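Local atomic coordinates of fructokinase (Xylella fastidiosa Temecula1, PDB entry 3LJS), a protein that probably phosphorylates fructose using ATP, as a sugar kinase of the PfkB family with the ribokinase-like fold. Residues C136-T141 with P171-N176; F165-R170 with S198-Y203; R183-L188 with D202-T207; A224-V229 with W238-A243; D262-G267 with S294-A299. All coordinates share one frame; numbering follows the deposited sequence.

Contact 1 (C136-T141 with P171-N176)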
# COMPACT_ATOMS: atom_id res chain seq x y z
N CYS B 136 9.12 20.38 -3.07
CA CYS B 136 8.13 20.51 -2.00
C CYS B 136 8.71 19.86 -0.74
O CYS B 136 9.73 19.18 -0.82
CB CYS B 136 6.83 19.82 -2.41
SG CYS B 136 6.02 20.63 -3.84
N SER B 137 8.08 20.06 0.42
CA SER B 137 8.63 19.50 1.66
C SER B 137 8.47 17.99 1.85
O SER B 137 9.08 17.42 2.75
CB SER B 137 8.05 20.22 2.88
OG SER B 137 6.69 19.89 3.09
N ASN B 138 7.67 17.33 1.02
CA ASN B 138 7.49 15.90 1.18
C ASN B 138 8.78 15.12 0.92
O ASN B 138 8.95 14.02 1.44
CB ASN B 138 6.37 15.39 0.27
CG ASN B 138 5.03 15.96 0.67
OD1 ASN B 138 4.66 15.94 1.84
ND2 ASN B 138 4.29 16.49 -0.31
N SER B 139 9.68 15.71 0.15
CA SER B 139 10.96 15.06 -0.12
C SER B 139 11.97 15.46 0.96
O SER B 139 13.18 15.46 0.73
CB SER B 139 11.49 15.43 -1.51
OG SER B 139 11.72 16.82 -1.63
N MSE B 140 11.46 15.80 2.14
CA MSE B 140 12.30 16.19 3.28
C MSE B 140 11.86 15.44 4.54
O MSE B 140 12.29 15.77 5.65
CB MSE B 140 12.19 17.69 3.55
CG MSE B 140 12.69 18.59 2.43
SE MSE B 140 12.39 20.48 2.82
CE MSE B 140 13.03 21.18 1.13
N THR B 141 11.01 14.42 4.36
CA THR B 141 10.48 13.67 5.49
C THR B 141 11.47 12.82 6.30
O THR B 141 11.15 12.36 7.39
CB THR B 141 9.29 12.80 5.04
OG1 THR B 141 9.65 12.05 3.88
CG2 THR B 141 8.10 13.69 4.69
N PRO B 171 2.12 17.14 7.77
CA PRO B 171 2.57 16.59 9.05
C PRO B 171 2.47 15.07 9.18
O PRO B 171 3.34 14.44 9.78
CB PRO B 171 1.69 17.31 10.07
CG PRO B 171 1.47 18.64 9.44
CD PRO B 171 1.19 18.27 8.00
N MSE B 172 1.42 14.48 8.61
CA MSE B 172 1.22 13.04 8.68
C MSE B 172 2.38 12.21 8.14
O MSE B 172 2.64 11.11 8.62
CB MSE B 172 -0.04 12.63 7.92
CG MSE B 172 -1.34 12.95 8.61
SE MSE B 172 -2.84 12.27 7.59
CE MSE B 172 -2.32 10.40 7.55
N LEU B 173 3.06 12.75 7.13
CA LEU B 173 4.17 12.04 6.50
C LEU B 173 5.51 12.12 7.24
O LEU B 173 6.48 11.47 6.84
CB LEU B 173 4.36 12.57 5.07
CG LEU B 173 3.23 12.24 4.09
CD1 LEU B 173 3.48 12.95 2.77
CD2 LEU B 173 3.17 10.73 3.88
N TRP B 174 5.56 12.90 8.31
CA TRP B 174 6.79 13.04 9.08
C TRP B 174 6.83 12.11 10.29
O TRP B 174 5.80 11.81 10.89
CB TRP B 174 6.95 14.50 9.53
CG TRP B 174 7.16 15.46 8.40
CD1 TRP B 174 6.24 15.84 7.46
CD2 TRP B 174 8.37 16.15 8.08
NE1 TRP B 174 6.81 16.74 6.57
CE2 TRP B 174 8.11 16.94 6.93
CE3 TRP B 174 9.65 16.18 8.65
CZ2 TRP B 174 9.09 17.75 6.35
CZ3 TRP B 174 10.62 16.99 8.07
CH2 TRP B 174 10.33 17.76 6.93
N PRO B 175 8.04 11.65 10.68
CA PRO B 175 8.20 10.75 11.83
C PRO B 175 7.61 11.32 13.11
O PRO B 175 7.72 12.52 13.38
CB PRO B 175 9.71 10.57 11.92
CG PRO B 175 10.15 10.72 10.51
CD PRO B 175 9.34 11.90 10.04
N ASN B 176 7.00 10.45 13.90
CA ASN B 176 6.38 10.86 15.15
C ASN B 176 7.42 11.44 16.10
O ASN B 176 8.56 10.97 16.15
CB ASN B 176 5.70 9.65 15.81
CG ASN B 176 4.32 9.98 16.34
OD1 ASN B 176 4.17 10.84 17.21
ND2 ASN B 176 3.31 9.30 15.81
O HOH W 1 5.42 17.59 4.04

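Contact 2 (F165-R170 with S198-Y203). With PO4 (phosphate ion), chain C.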
# COMPACT_ATOMS: atom_id res chain seq x y z
N PHE B 165 10.07 26.76 -4.23
CA PHE B 165 9.75 25.86 -3.13
C PHE B 165 8.32 26.08 -2.64
O PHE B 165 7.98 27.14 -2.13
CB PHE B 165 10.76 26.09 -1.99
CG PHE B 165 10.57 25.19 -0.79
CD1 PHE B 165 10.29 23.84 -0.94
CD2 PHE B 165 10.73 25.70 0.50
CE1 PHE B 165 10.17 23.00 0.17
CE2 PHE B 165 10.61 24.86 1.62
CZ PHE B 165 10.33 23.51 1.46
N ASP B 166 7.47 25.07 -2.85
CA ASP B 166 6.08 25.13 -2.40
C ASP B 166 6.08 24.22 -1.17
O ASP B 166 6.19 23.00 -1.29
CB ASP B 166 5.14 24.58 -3.48
CG ASP B 166 3.67 24.65 -3.09
OD1 ASP B 166 2.82 24.22 -3.89
OD2 ASP B 166 3.36 25.15 -1.98
N LEU B 167 5.98 24.82 0.02
CA LEU B 167 6.02 24.06 1.26
C LEU B 167 5.21 22.77 1.17
O LEU B 167 5.76 21.67 1.31
CB LEU B 167 5.54 24.92 2.44
CG LEU B 167 6.24 24.61 3.77
CD1 LEU B 167 7.73 24.86 3.62
CD2 LEU B 167 5.68 25.48 4.88
N ASN B 168 3.91 22.91 0.95
CA ASN B 168 3.05 21.74 0.82
C ASN B 168 3.27 20.82 2.04
O ASN B 168 3.41 19.60 1.90
CB ASN B 168 3.41 21.00 -0.47
CG ASN B 168 2.26 20.21 -1.02
OD1 ASN B 168 2.20 18.99 -0.86
ND2 ASN B 168 1.33 20.90 -1.68
N PHE B 169 3.29 21.43 3.22
CA PHE B 169 3.52 20.71 4.47
C PHE B 169 2.40 19.73 4.85
O PHE B 169 1.25 20.12 5.02
CB PHE B 169 3.74 21.72 5.59
CG PHE B 169 4.21 21.12 6.88
CD1 PHE B 169 5.11 20.06 6.89
CD2 PHE B 169 3.77 21.63 8.10
CE1 PHE B 169 5.57 19.52 8.10
CE2 PHE B 169 4.22 21.10 9.31
CZ PHE B 169 5.12 20.05 9.31
N ARG B 170 2.77 18.46 4.98
CA ARG B 170 1.83 17.41 5.35
C ARG B 170 2.42 16.66 6.55
O ARG B 170 3.13 15.67 6.40
CB ARG B 170 1.64 16.45 4.17
CG ARG B 170 1.08 17.13 2.92
CD ARG B 170 -0.35 17.58 3.12
NE ARG B 170 -0.91 18.21 1.92
CZ ARG B 170 -0.72 19.48 1.57
NH1 ARG B 170 0.01 20.28 2.34
NH2 ARG B 170 -1.26 19.94 0.45
N SER B 198 -1.85 29.95 4.45
CA SER B 198 -2.00 30.79 5.64
C SER B 198 -1.62 29.99 6.88
O SER B 198 -0.97 30.50 7.79
CB SER B 198 -3.44 31.26 5.80
OG SER B 198 -3.85 32.05 4.70
N GLU B 199 -2.06 28.74 6.90
CA GLU B 199 -1.80 27.84 8.01
C GLU B 199 -0.30 27.60 8.21
O GLU B 199 0.18 27.59 9.34
CB GLU B 199 -2.52 26.51 7.79
CG GLU B 199 -4.03 26.64 7.59
CD GLU B 199 -4.44 26.83 6.13
OE1 GLU B 199 -4.05 27.85 5.51
OE2 GLU B 199 -5.17 25.96 5.60
N GLU B 200 0.43 27.41 7.11
CA GLU B 200 1.86 27.18 7.20
C GLU B 200 2.57 28.45 7.68
O GLU B 200 3.56 28.37 8.41
CB GLU B 200 2.41 26.72 5.85
CG GLU B 200 1.80 25.40 5.38
CD GLU B 200 2.12 25.06 3.94
OE1 GLU B 200 2.43 25.99 3.17
OE2 GLU B 200 2.05 23.88 3.57
N LEU B 201 2.05 29.61 7.29
CA LEU B 201 2.64 30.87 7.71
C LEU B 201 2.46 30.99 9.23
O LEU B 201 3.37 31.43 9.94
CB LEU B 201 1.95 32.04 6.99
CG LEU B 201 2.38 33.47 7.33
CD1 LEU B 201 3.88 33.62 7.17
CD2 LEU B 201 1.64 34.44 6.41
N ASP B 202 1.30 30.58 9.72
CA ASP B 202 1.02 30.62 11.15
C ASP B 202 1.93 29.64 11.88
O ASP B 202 2.50 29.96 12.92
CB ASP B 202 -0.45 30.27 11.43
CG ASP B 202 -1.41 31.30 10.87
OD1 ASP B 202 -1.11 32.51 10.99
OD2 ASP B 202 -2.46 30.91 10.33
N TYR B 203 2.07 28.45 11.31
CA TYR B 203 2.93 27.42 11.89
C TYR B 203 4.35 27.97 12.04
O TYR B 203 4.96 27.87 13.11
CB TYR B 203 2.96 26.19 10.98
CG TYR B 203 4.06 25.20 11.31
CD1 TYR B 203 3.92 24.29 12.36
CD2 TYR B 203 5.26 25.21 10.60
CE1 TYR B 203 4.95 23.41 12.69
CE2 TYR B 203 6.30 24.34 10.93
CZ TYR B 203 6.14 23.44 11.97
OH TYR B 203 7.16 22.59 12.30
P PO4 C . -1.12 18.35 -3.29
O1 PO4 C . -2.57 18.57 -3.53
O2 PO4 C . -0.39 19.64 -3.40
O3 PO4 C . -0.93 17.79 -1.92
O4 PO4 C . -0.59 17.39 -4.29
O HOH W 2 2.51 25.45 0.71
O HOH W 3 0.48 22.68 5.50
O HOH W 4 -0.06 23.57 1.51

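Contact 3 (R183-L188 with D202-T207)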
# COMPACT_ATOMS: atom_id res chain seq x y z
N ARG B 183 14.24 21.60 8.98
CA ARG B 183 14.36 21.34 7.55
C ARG B 183 13.54 22.31 6.72
O ARG B 183 13.99 22.77 5.67
CB ARG B 183 13.94 19.91 7.24
CG ARG B 183 14.91 18.87 7.75
CD ARG B 183 14.33 17.50 7.61
NE ARG B 183 15.13 16.51 8.32
CZ ARG B 183 14.70 15.30 8.64
NH1 ARG B 183 13.47 14.92 8.31
NH2 ARG B 183 15.50 14.47 9.31
N LEU B 184 12.34 22.63 7.19
CA LEU B 184 11.48 23.55 6.47
C LEU B 184 12.17 24.91 6.33
O LEU B 184 12.20 25.48 5.24
CB LEU B 184 10.14 23.71 7.18
CG LEU B 184 9.32 22.41 7.29
CD1 LEU B 184 8.01 22.67 8.02
CD2 LEU B 184 9.05 21.87 5.89
N TRP B 185 12.74 25.42 7.42
CA TRP B 185 13.43 26.71 7.36
C TRP B 185 14.65 26.65 6.44
O TRP B 185 14.95 27.61 5.74
CB TRP B 185 13.87 27.18 8.75
CG TRP B 185 12.79 27.86 9.54
CD1 TRP B 185 12.21 27.42 10.70
CD2 TRP B 185 12.14 29.10 9.21
NE1 TRP B 185 11.25 28.31 11.11
CE2 TRP B 185 11.19 29.35 10.22
CE3 TRP B 185 12.29 30.02 8.17
CZ2 TRP B 185 10.37 30.49 10.22
CZ3 TRP B 185 11.48 31.16 8.16
CH2 TRP B 185 10.53 31.38 9.18
N LYS B 186 15.35 25.52 6.44
CA LYS B 186 16.52 25.40 5.58
C LYS B 186 16.11 25.43 4.12
O LYS B 186 16.74 26.10 3.30
CB LYS B 186 17.28 24.10 5.87
CG LYS B 186 18.53 23.95 5.02
CD LYS B 186 19.48 22.91 5.58
CE LYS B 186 20.77 22.86 4.77
NZ LYS B 186 21.75 21.90 5.36
N GLY B 187 15.05 24.70 3.79
CA GLY B 187 14.58 24.70 2.41
C GLY B 187 14.17 26.10 2.02
O GLY B 187 14.50 26.58 0.92
N LEU B 188 13.47 26.78 2.92
CA LEU B 188 13.01 28.14 2.69
C LEU B 188 14.15 29.13 2.45
O LEU B 188 14.00 30.07 1.68
CB LEU B 188 12.17 28.62 3.89
CG LEU B 188 10.78 27.97 4.00
CD1 LEU B 188 10.16 28.27 5.37
CD2 LEU B 188 9.90 28.51 2.88
N ASP B 202 1.30 30.58 9.72
CA ASP B 202 1.02 30.62 11.15
C ASP B 202 1.93 29.64 11.88
O ASP B 202 2.50 29.96 12.92
CB ASP B 202 -0.45 30.27 11.43
CG ASP B 202 -1.41 31.30 10.87
OD1 ASP B 202 -1.11 32.51 10.99
OD2 ASP B 202 -2.46 30.91 10.33
N TYR B 203 2.07 28.45 11.31
CA TYR B 203 2.93 27.42 11.89
C TYR B 203 4.35 27.97 12.04
O TYR B 203 4.96 27.87 13.11
CB TYR B 203 2.96 26.19 10.98
CG TYR B 203 4.06 25.20 11.31
CD1 TYR B 203 3.92 24.29 12.36
CD2 TYR B 203 5.26 25.21 10.60
CE1 TYR B 203 4.95 23.41 12.69
CE2 TYR B 203 6.30 24.34 10.93
CZ TYR B 203 6.14 23.44 11.97
OH TYR B 203 7.16 22.59 12.30
N LEU B 204 4.87 28.55 10.96
CA LEU B 204 6.22 29.10 10.97
C LEU B 204 6.36 30.24 11.97
O LEU B 204 7.40 30.37 12.63
CB LEU B 204 6.59 29.58 9.56
CG LEU B 204 6.72 28.45 8.53
CD1 LEU B 204 6.79 29.01 7.13
CD2 LEU B 204 7.97 27.63 8.86
N ALA B 205 5.32 31.06 12.09
CA ALA B 205 5.35 32.17 13.03
C ALA B 205 5.46 31.62 14.45
O ALA B 205 6.20 32.14 15.28
CB ALA B 205 4.09 33.02 12.89
N ASN B 206 4.73 30.54 14.71
CA ASN B 206 4.75 29.91 16.02
C ASN B 206 6.14 29.38 16.36
O ASN B 206 6.59 29.50 17.49
CB ASN B 206 3.72 28.77 16.09
CG ASN B 206 2.29 29.27 15.99
OD1 ASN B 206 1.90 30.21 16.69
ND2 ASN B 206 1.50 28.65 15.12
N THR B 207 6.82 28.79 15.38
CA THR B 207 8.15 28.26 15.63
C THR B 207 9.12 29.38 15.97
O THR B 207 10.22 29.14 16.47
CB THR B 207 8.72 27.50 14.40
OG1 THR B 207 9.11 28.45 13.40
CG2 THR B 207 7.68 26.55 13.84

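Contact 4 (A224-V229 with W238-A243)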
# COMPACT_ATOMS: atom_id res chain seq x y z
N ALA B 224 15.14 34.05 -0.88
CA ALA B 224 13.79 34.45 -1.29
C ALA B 224 13.62 35.87 -1.83
O ALA B 224 14.01 36.85 -1.21
CB ALA B 224 12.82 34.23 -0.13
N GLN B 225 12.99 35.97 -3.00
CA GLN B 225 12.73 37.27 -3.63
C GLN B 225 11.23 37.45 -3.83
O GLN B 225 10.74 38.57 -3.98
CB GLN B 225 13.45 37.36 -4.98
CG GLN B 225 14.98 37.41 -4.89
CD GLN B 225 15.50 38.69 -4.23
OE1 GLN B 225 14.83 39.72 -4.23
NE2 GLN B 225 16.70 38.62 -3.68
N LEU B 226 10.49 36.34 -3.84
CA LEU B 226 9.04 36.39 -4.04
C LEU B 226 8.34 35.38 -3.14
O LEU B 226 8.73 34.21 -3.11
CB LEU B 226 8.69 36.08 -5.50
CG LEU B 226 7.20 35.95 -5.81
CD1 LEU B 226 6.51 37.31 -5.69
CD2 LEU B 226 7.03 35.41 -7.23
N LEU B 227 7.31 35.83 -2.43
CA LEU B 227 6.55 34.95 -1.54
C LEU B 227 5.06 35.00 -1.86
O LEU B 227 4.47 36.07 -1.99
CB LEU B 227 6.74 35.37 -0.08
CG LEU B 227 5.74 34.81 0.94
CD1 LEU B 227 5.96 33.30 1.13
CD2 LEU B 227 5.89 35.54 2.27
N LEU B 228 4.45 33.82 -1.98
CA LEU B 228 3.03 33.72 -2.24
C LEU B 228 2.40 33.07 -1.01
O LEU B 228 2.89 32.05 -0.53
CB LEU B 228 2.75 32.84 -3.46
CG LEU B 228 3.46 33.23 -4.76
CD1 LEU B 228 2.98 32.31 -5.86
CD2 LEU B 228 3.18 34.68 -5.11
N VAL B 229 1.33 33.66 -0.50
CA VAL B 229 0.63 33.09 0.65
C VAL B 229 -0.80 32.83 0.22
O VAL B 229 -1.52 33.75 -0.17
CB VAL B 229 0.61 34.06 1.85
CG1 VAL B 229 -0.15 33.41 3.01
CG2 VAL B 229 2.03 34.40 2.27
N TRP B 238 0.82 38.23 -2.52
CA TRP B 238 2.21 38.11 -2.93
C TRP B 238 3.03 39.17 -2.22
O TRP B 238 2.52 40.24 -1.90
CB TRP B 238 2.35 38.25 -4.45
CG TRP B 238 1.92 39.59 -5.01
CD1 TRP B 238 0.72 39.89 -5.57
CD2 TRP B 238 2.71 40.78 -5.07
NE1 TRP B 238 0.71 41.20 -5.99
CE2 TRP B 238 1.92 41.77 -5.69
CE3 TRP B 238 4.01 41.11 -4.67
CZ2 TRP B 238 2.39 43.08 -5.92
CZ3 TRP B 238 4.48 42.41 -4.89
CH2 TRP B 238 3.66 43.37 -5.51
N TYR B 239 4.30 38.86 -1.97
CA TYR B 239 5.22 39.77 -1.29
C TYR B 239 6.59 39.69 -1.94
O TYR B 239 7.03 38.62 -2.35
CB TYR B 239 5.39 39.37 0.17
CG TYR B 239 4.12 39.29 0.98
CD1 TYR B 239 3.66 40.39 1.71
CD2 TYR B 239 3.38 38.11 1.03
CE1 TYR B 239 2.49 40.31 2.47
CE2 TYR B 239 2.22 38.02 1.79
CZ TYR B 239 1.78 39.12 2.50
OH TYR B 239 0.62 39.03 3.23
N THR B 240 7.27 40.84 -2.03
CA THR B 240 8.63 40.90 -2.55
C THR B 240 9.35 41.74 -1.51
O THR B 240 8.72 42.21 -0.56
CB THR B 240 8.72 41.62 -3.92
OG1 THR B 240 8.30 42.98 -3.77
CG2 THR B 240 7.86 40.92 -4.96
N ARG B 241 10.65 41.94 -1.67
CA ARG B 241 11.36 42.74 -0.69
C ARG B 241 11.03 44.23 -0.78
O ARG B 241 11.43 45.00 0.08
CB ARG B 241 12.88 42.54 -0.83
CG ARG B 241 13.29 41.09 -0.63
CD ARG B 241 14.79 40.89 -0.70
NE ARG B 241 15.10 39.46 -0.60
CZ ARG B 241 16.28 38.97 -0.24
NH1 ARG B 241 17.29 39.79 0.05
NH2 ARG B 241 16.46 37.65 -0.18
N THR B 242 10.28 44.62 -1.81
CA THR B 242 9.94 46.03 -1.99
C THR B 242 8.45 46.36 -1.92
O THR B 242 8.08 47.53 -1.79
CB THR B 242 10.47 46.56 -3.34
OG1 THR B 242 10.00 45.73 -4.41
CG2 THR B 242 12.00 46.57 -3.35
N ALA B 243 7.58 45.35 -1.99
CA ALA B 243 6.15 45.61 -1.93
C ALA B 243 5.32 44.35 -1.69
O ALA B 243 5.85 43.27 -1.48
CB ALA B 243 5.69 46.28 -3.23
O HOH W 5 12.11 40.70 -4.00

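Contact 5 (D262-G267 with S294-A299)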
# COMPACT_ATOMS: atom_id res chain seq x y z
N ASP B 262 -1.13 22.86 -6.84
CA ASP B 262 -0.10 22.50 -7.81
C ASP B 262 -0.32 23.02 -9.22
O ASP B 262 0.65 23.31 -9.92
CB ASP B 262 0.09 20.99 -7.83
CG ASP B 262 0.41 20.42 -6.46
OD1 ASP B 262 1.09 21.11 -5.67
OD2 ASP B 262 -0.03 19.29 -6.18
N ALA B 263 -1.57 23.14 -9.65
CA ALA B 263 -1.85 23.64 -11.00
C ALA B 263 -1.46 25.11 -11.07
O ALA B 263 -0.86 25.56 -12.04
CB ALA B 263 -3.33 23.45 -11.34
N PHE B 264 -1.81 25.86 -10.02
CA PHE B 264 -1.47 27.28 -9.93
C PHE B 264 0.06 27.42 -10.07
O PHE B 264 0.56 28.28 -10.82
CB PHE B 264 -1.91 27.82 -8.56
CG PHE B 264 -1.52 29.25 -8.31
CD1 PHE B 264 -2.41 30.29 -8.57
CD2 PHE B 264 -0.26 29.56 -7.83
CE1 PHE B 264 -2.05 31.61 -8.35
CE2 PHE B 264 0.12 30.88 -7.61
CZ PHE B 264 -0.78 31.91 -7.87
N VAL B 265 0.79 26.58 -9.35
CA VAL B 265 2.25 26.62 -9.40
C VAL B 265 2.76 26.30 -10.80
O VAL B 265 3.66 26.97 -11.30
CB VAL B 265 2.86 25.62 -8.40
CG1 VAL B 265 4.38 25.57 -8.58
CG2 VAL B 265 2.53 26.06 -6.98
N GLY B 266 2.17 25.29 -11.42
CA GLY B 266 2.57 24.93 -12.77
C GLY B 266 2.34 26.11 -13.70
O GLY B 266 3.18 26.43 -14.53
N GLY B 267 1.19 26.76 -13.54
CA GLY B 267 0.89 27.90 -14.38
C GLY B 267 1.91 29.01 -14.18
O GLY B 267 2.38 29.62 -15.15
N SER B 294 0.10 40.48 -13.60
CA SER B 294 -0.23 39.86 -14.88
C SER B 294 0.08 38.37 -14.89
O SER B 294 -0.74 37.55 -15.31
CB SER B 294 0.54 40.54 -16.02
OG SER B 294 0.38 39.82 -17.22
N THR B 295 1.26 38.01 -14.41
CA THR B 295 1.67 36.62 -14.38
C THR B 295 0.89 35.77 -13.39
O THR B 295 0.52 34.63 -13.69
CB THR B 295 3.17 36.50 -14.05
OG1 THR B 295 3.93 36.97 -15.17
CG2 THR B 295 3.55 35.05 -13.73
N LEU B 296 0.62 36.31 -12.20
CA LEU B 296 -0.13 35.54 -11.23
C LEU B 296 -1.59 35.39 -11.64
O LEU B 296 -2.26 34.45 -11.22
CB LEU B 296 0.01 36.17 -9.84
CG LEU B 296 1.47 36.19 -9.38
CD1 LEU B 296 1.57 36.80 -7.99
CD2 LEU B 296 2.05 34.76 -9.38
N ARG B 297 -2.10 36.31 -12.46
CA ARG B 297 -3.48 36.18 -12.93
C ARG B 297 -3.55 34.92 -13.80
O ARG B 297 -4.53 34.17 -13.74
CB ARG B 297 -3.91 37.39 -13.77
CG ARG B 297 -5.23 37.15 -14.51
CD ARG B 297 -5.63 38.31 -15.42
NE ARG B 297 -5.94 39.51 -14.65
CZ ARG B 297 -5.17 40.59 -14.59
NH1 ARG B 297 -4.02 40.64 -15.27
NH2 ARG B 297 -5.53 41.63 -13.85
N PHE B 298 -2.52 34.71 -14.61
CA PHE B 298 -2.45 33.54 -15.47
C PHE B 298 -2.44 32.28 -14.60
O PHE B 298 -3.18 31.33 -14.84
CB PHE B 298 -1.16 33.58 -16.31
CG PHE B 298 -1.00 32.41 -17.24
CD1 PHE B 298 -1.48 32.48 -18.54
CD2 PHE B 298 -0.39 31.23 -16.81
CE1 PHE B 298 -1.36 31.39 -19.41
CE2 PHE B 298 -0.26 30.14 -17.66
CZ PHE B 298 -0.74 30.21 -18.97
N ALA B 299 -1.57 32.28 -13.59
CA ALA B 299 -1.46 31.14 -12.68
C ALA B 299 -2.80 30.82 -12.03
O ALA B 299 -3.18 29.65 -11.90
CB ALA B 299 -0.41 31.44 -11.61

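Contact 1 (C136-T141 with P171-N176)
Thr141 lays its CG2 methyl over one face of the Trp174 indole, joining two loops that follow neighbouring parallel strands, 130-136 and 162-166, of the ribokinase-like fold. The methyl sits 3.9 Å from the centroid of the five-membered ring and only 11° off its normal, a CH-pi contact. With OG1 between the backbone N and the carbonyl carbon (chi1 50°), CG2 falls anti to the carbonyl carbon. Threonine suits this place twice over: its methyl meets the ring, while OG1 is hydrogen-bonded to Arg109. Thr141 CG2 also lies 3.9 Å from Leu173 CB, touching two successive residues of the partner loop. Leu173 then sends CD1 across to Asn138, approaching OD1 at 3.3 Å. At the far end of the indole, Trp174 CH2 packs 3.9 Å from Met140 CB, a selenomethionine carbon.

Polar atoms at this buried junction are paired through water. Ser137 OG and Asn138 ND2 look beyond the two loops, to Leu167 O and Glu12 respectively, so the hydroxyl and the two-ended amide each serve partners within and beyond the contact. One water in the indole plane accepts from Trp174 NE1 at 3.0 Å and donates to Ser137 OG at 2.8 Å and Asn138 OD1 at 2.9 Å.

Contact 2 (F165-R170 with S198-Y203)
Glu200 OE2 takes the backbone N-H of Phe169 at 2.8 Å, with an N-H...O angle of 151°; the donor comes to the anti side of the carboxylate, 31° out of its plane. Beside this bond the aliphatic part of Glu200 slides past Leu167 in the opposite direction, Glu200 CB lying 3.6 Å from Leu167 CD2. Glutamate suits the place because its chain is long enough to run from the first turn of helix 198-207 to the bend after strand 162-166, greasy along its length and polar at its end. Farther along the helix Tyr203 offers a ring face: Phe169 CE2 stands 4.0 Å from Tyr203 CZ, above the middle of the ring, with the planes oblique at 44°.

In the next shell one water bridges Glu200 OE2 and Phe169 O, donating to both, and another donates to Glu200 OE2. The carboxylate has a second hold, since OE1 also accepts from the backbone N of Ser197, just before the helix. Arg170 NH1 donates to Phe169 O at 3.0 Å, from above the carbonyl plane, and Asn168 ND2 binds O2 of a phosphate ion, probably from the crystallisation liquor, at 2.7 Å. Arg170 NH2 reaches phosphate O3 more weakly. Since Arg170 binds ATP in this protein, Glu200 and its waters probably help to fix the backbone from which a nucleotide-binding arginine extends, without a direct salt bridge to it.

Contact 3 (R183-L188 with D202-T207)
Trp185 and Thr207 are brought together by their first torsions. In Trp185, CG lies anti to the carbonyl carbon (chi1 -83°), and the indole beyond it reaches the other helix; in Thr207, OG1 takes the position between backbone N and carbonyl carbon (chi1 74°), which turns it back toward its own helix. Trp185 NE1 then donates to Thr207 OG1 at 3.1 Å, nearly straight at 163° and almost exactly in the indole plane. The same hydroxyl donates to Leu204 O at 2.7 Å, one turn earlier.

Leu204 rests CD2 over one face of the indole, toward the rim, 4.2 Å from the centroid of the five-membered ring, while its CD1 meets Leu188 CD1 tip to tip at 3.9 Å. It suits its place because its two branches serve two neighbours. Leu184 CD1 touches Tyr203 CE2 at 3.8 Å, the two side chains crossing at about a right angle, and Thr207 CG2 lies over a face of that tyrosine ring. The helices, 12.0 Å apart at their axes and steeply crossed, flank strand 193-197 in the chain, and helix 181-189 is the connection of a beta-alpha-beta crossover from strand 162-166 to strand 193-197.

Because Thr207 OG1 accepts from the indole and donates to a carbonyl, each bond probably strengthens the other, and one small hydroxyl ties the rim of a mainly apolar interface into the backbone of helix 198-207.

Contact 4 (A224-V229 with W238-A243)
Arg241 grips the carbonyl of Ala224 side-on: NE at 2.9 Å and NH2 at 2.8 Å both donate to Ala224 O, which lies in the guanidinium plane. The extended arginine chain reaches that far, and NH2 also serves Gly222 O. Over one guanidinium face Gln225 NE2 rests 3.4 Å above the plane, amide and guanidinium turned by just 19°. A water joins Gln225 O and OE1 to the backbone N of Arg241.

Leu227 N to Tyr239 O and Tyr239 N to Leu227 O, both 2.8 Å, form a hydrogen-bonded antiparallel pair. They close the beta hairpin of strands 226-230 and 237-240, where the large sheet of the ribokinase-like fold turns from parallel to antiparallel.

Apolar contacts differ by face. On the face bearing Leu227, its CD2 lies 3.8 Å from Tyr239 CD2, the two side chains pointing the same way, and Val229 CG2 meets the tyrosine edge at CE2, 3.7 Å away. Across the sheet, Leu228 CD2 packs 3.7 Å from Trp238 CB, against helix 289-305. Beyond the strand, Thr240 OG1 accepts from Thr242 N in an ST turn.

Contact 5 (D262-G267 with S294-A299)
Ala299 presses its CB onto the centre of the Phe264 ring, 3.7 Å from the centroid and 13° off the normal, a CH-pi contact. This is the tight part of the crossing between helices 262-275 and 289-305, whose local axes come within 8.5 Å. The same methyl is 3.4 Å from Phe264 O, and Phe264 CA sends a CA-H...O contact back to Ala299 O at 3.5 Å. Close by, Gly267 CA and Ala299 CA are 4.3 Å apart; the absence of a side chain on Gly267 lets the backbones come this close. Phe298 follows the same surface, its ring edge approaching Gly267 O with CD2 at 3.6 Å.

The other side is looser. The side chains of Leu296 and Phe264 come no closer than 4.3 Å, CD2 to CZ, and toward the start of segment 294-299 the helices draw apart, Ser294 lying exposed. With CG anti to the backbone N (chi1 176°), the ring of Phe264 leans over to the partner helix, offering a flat face to Ala299 and its CZ to Leu296. Leu228 of the central sheet also touches this ring.

All five residues that meet are buried, and the contact is made of methyl, ring and backbone atoms. Its chemistry therefore implies cohesion by close shape fit: the first turns of helix 262-275, directly after the ATP-binding Gly261, are packed to helix 289-305 through dispersion and weak C-H interactions.

Overall arrangement
Contacts 1, 2 and 3 form one continuous region: contacts 2 and 3 share Tyr203 and helix 198-207, while Ser137 OG to Leu167 O links contacts 1 and 2. Contact 4 touches contact 5 where Leu228 meets Phe264, and contact 5 reaches contact 2 where Val265 meets Asp166. Contacts 1, 4 and 5 are largely buried, whereas contacts 2 and 3 are partly open. Place and chemistry go together: contact 5 is purely apolar and backbone packing, contact 3 adds one indole bond at its rim, contact 4 relies on strand pairing with an exposed arginine at its end, and contacts 1 and 2 rely most on waters between polar groups, contact 2 holding the phosphate.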